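Local coordinates for protein formate-dependent phosphoribosylglycinamide formyltransferase (Mycobacterium tuberculosis H37Rv, PDB 6KHR) that belongs to the ATP-grasp superfamily and assembles with a second copy of itself into a two-chain unit, at residues A42-Q46 / R65-Q69. Numbering follows the deposited sequence.
Sequences AIALQ and RIADQ
With CG set beside its backbone N (chi1 -78°) and the chain extended beyond, Q46 reaches from its helix to the carbonyl of I66, while I66 turns CG1 between its own N and carbonyl carbon (chi1 75°) and places CD1 against the helix. The two segments belong to the N-terminal Rossmann-like alpha/beta domain, a parallel sheet of strand order 3-2-1-4-5 like that of the N-terminal domain in related ATP-grasp enzymes: helix 36-47 meets the short helix 62-66 and the turn leading into strand 69-72, outermost of the sheet within this chain. Glutamine suits its place because one amide nitrogen can serve two acceptors. NE2 of Q46 donates to O of I66 at 3.2 Å along a nearly straight bond, with that oxygen almost in the amide plane and the donor tilted 22° from the carbonyl plane. The second, more bent bond runs from NE2 to OD2 of D68, which it meets from above the carboxylate plane. Aspartate fits here because that same OD2 also accepts from the backbone N of V52, tying the turn to the neighbouring strand. A42, small enough for the close approach, brings CB to 4.0 Å from CD1 of I66. Branched and apolar, I43 and I66 suit a contact that also packs on their counterparts in the second subunit; within the chain, I66 CD1 lies 3.6 Å from both I43 CG1 and Q46 OE1.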
loop_
_atom_site.group_PDB
_atom_site.type_symbol
_atom_site.label_atom_id
_atom_site.label_comp_id
_atom_site.label_asym_id
_atom_site.label_seq_id
_atom_site.Cartn_x
_atom_site.Cartn_y
_atom_site.Cartn_z
ATOM N N ALA A 42 1.944 -7.636 -5.983
ATOM C CA ALA A 42 3.218 -8.319 -5.815
ATOM C C ALA A 42 3.945 -7.812 -4.577
ATOM O O ALA A 42 4.581 -8.590 -3.850
ATOM C CB ALA A 42 4.068 -8.140 -7.070
ATOM N N ILE A 43 3.867 -6.507 -4.328
ATOM C CA ILE A 43 4.392 -5.961 -3.085
ATOM C C ILE A 43 3.673 -6.599 -1.911
ATOM O O ILE A 43 4.303 -7.129 -0.990
ATOM C CB ILE A 43 4.250 -4.427 -3.079
ATOM C CG1 ILE A 43 5.246 -3.786 -4.039
ATOM C CG2 ILE A 43 4.363 -3.864 -1.665
ATOM C CD1 ILE A 43 4.907 -2.325 -4.360
ATOM N N ALA A 44 2.338 -6.598 -1.956
ATOM C CA ALA A 44 1.554 -7.166 -0.865
ATOM C C ALA A 44 1.993 -8.593 -0.569
ATOM O O ALA A 44 2.281 -8.931 0.582
ATOM C CB ALA A 44 0.067 -7.111 -1.198
ATOM N N LEU A 45 2.089 -9.430 -1.609
ATOM C CA LEU A 45 2.451 -10.830 -1.412
ATOM C C LEU A 45 3.852 -10.978 -0.840
ATOM O O LEU A 45 4.154 -11.988 -0.191
ATOM C CB LEU A 45 2.369 -11.582 -2.736
ATOM C CG LEU A 45 0.986 -11.955 -3.231
ATOM C CD1 LEU A 45 1.073 -12.356 -4.682
ATOM C CD2 LEU A 45 0.471 -13.079 -2.384
ATOM N N GLN A 46 4.727 -9.996 -1.092
ATOM C CA GLN A 46 6.097 -10.098 -0.610
ATOM C C GLN A 46 6.197 -9.688 0.844
ATOM O O GLN A 46 7.046 -10.217 1.569
ATOM C CB GLN A 46 7.029 -9.265 -1.483
ATOM C CG GLN A 46 7.367 -9.946 -2.801
ATOM C CD GLN A 46 8.069 -9.003 -3.754
ATOM O OE1 GLN A 46 8.179 -7.811 -3.473
ATOM N NE2 GLN A 46 8.546 -9.524 -4.883
ATOM N N ARG A 65 9.635 -5.303 -12.491
ATOM C CA ARG A 65 10.715 -4.520 -11.894
ATOM C C ARG A 65 10.963 -4.915 -10.442
ATOM O O ARG A 65 12.113 -4.931 -9.984
ATOM C CB ARG A 65 10.396 -3.028 -11.994
ATOM C CG ARG A 65 11.587 -2.148 -12.399
ATOM C CD ARG A 65 12.702 -2.112 -11.334
ATOM N NE ARG A 65 14.046 -2.198 -11.921
ATOM C CZ ARG A 65 14.886 -3.219 -11.751
ATOM N NH1 ARG A 65 14.543 -4.259 -10.997
ATOM N NH2 ARG A 65 16.083 -3.201 -12.333
ATOM N N ILE A 66 9.910 -5.228 -9.696
ATOM C CA ILE A 66 10.058 -5.556 -8.285
ATOM C C ILE A 66 9.775 -7.011 -7.993
ATOM O O ILE A 66 9.903 -7.435 -6.837
ATOM C CB ILE A 66 9.184 -4.647 -7.401
ATOM C CG1 ILE A 66 7.707 -5.043 -7.497
ATOM C CG2 ILE A 66 9.429 -3.166 -7.751
ATOM C CD1 ILE A 66 7.207 -5.813 -6.284
ATOM N N ALA A 67 9.409 -7.796 -8.999
ATOM C CA ALA A 67 9.205 -9.214 -8.766
ATOM C C ALA A 67 10.536 -9.905 -8.478
ATOM O O ALA A 67 11.620 -9.383 -8.759
ATOM C CB ALA A 67 8.527 -9.874 -9.969
ATOM N N ASP A 68 10.428 -11.102 -7.891
ATOM C CA ASP A 68 11.584 -11.949 -7.641
ATOM C C ASP A 68 12.066 -12.641 -8.906
ATOM O O ASP A 68 13.265 -12.891 -9.056
ATOM C CB ASP A 68 11.241 -13.009 -6.594
ATOM C CG ASP A 68 10.645 -12.418 -5.339
ATOM O OD1 ASP A 68 11.390 -11.751 -4.585
ATOM O OD2 ASP A 68 9.426 -12.605 -5.117
ATOM N N GLN A 69 11.153 -12.985 -9.803
ATOM C CA GLN A 69 11.510 -13.648 -11.046
ATOM C C GLN A 69 10.587 -13.132 -12.133
ATOM O O GLN A 69 9.374 -13.036 -11.925
ATOM C CB GLN A 69 11.402 -15.162 -10.911
ATOM C CG GLN A 69 11.850 -15.914 -12.129
ATOM C CD GLN A 69 11.977 -17.389 -11.843
ATOM O OE1 GLN A 69 11.660 -17.844 -10.742
ATOM N NE2 GLN A 69 12.446 -18.151 -12.829
#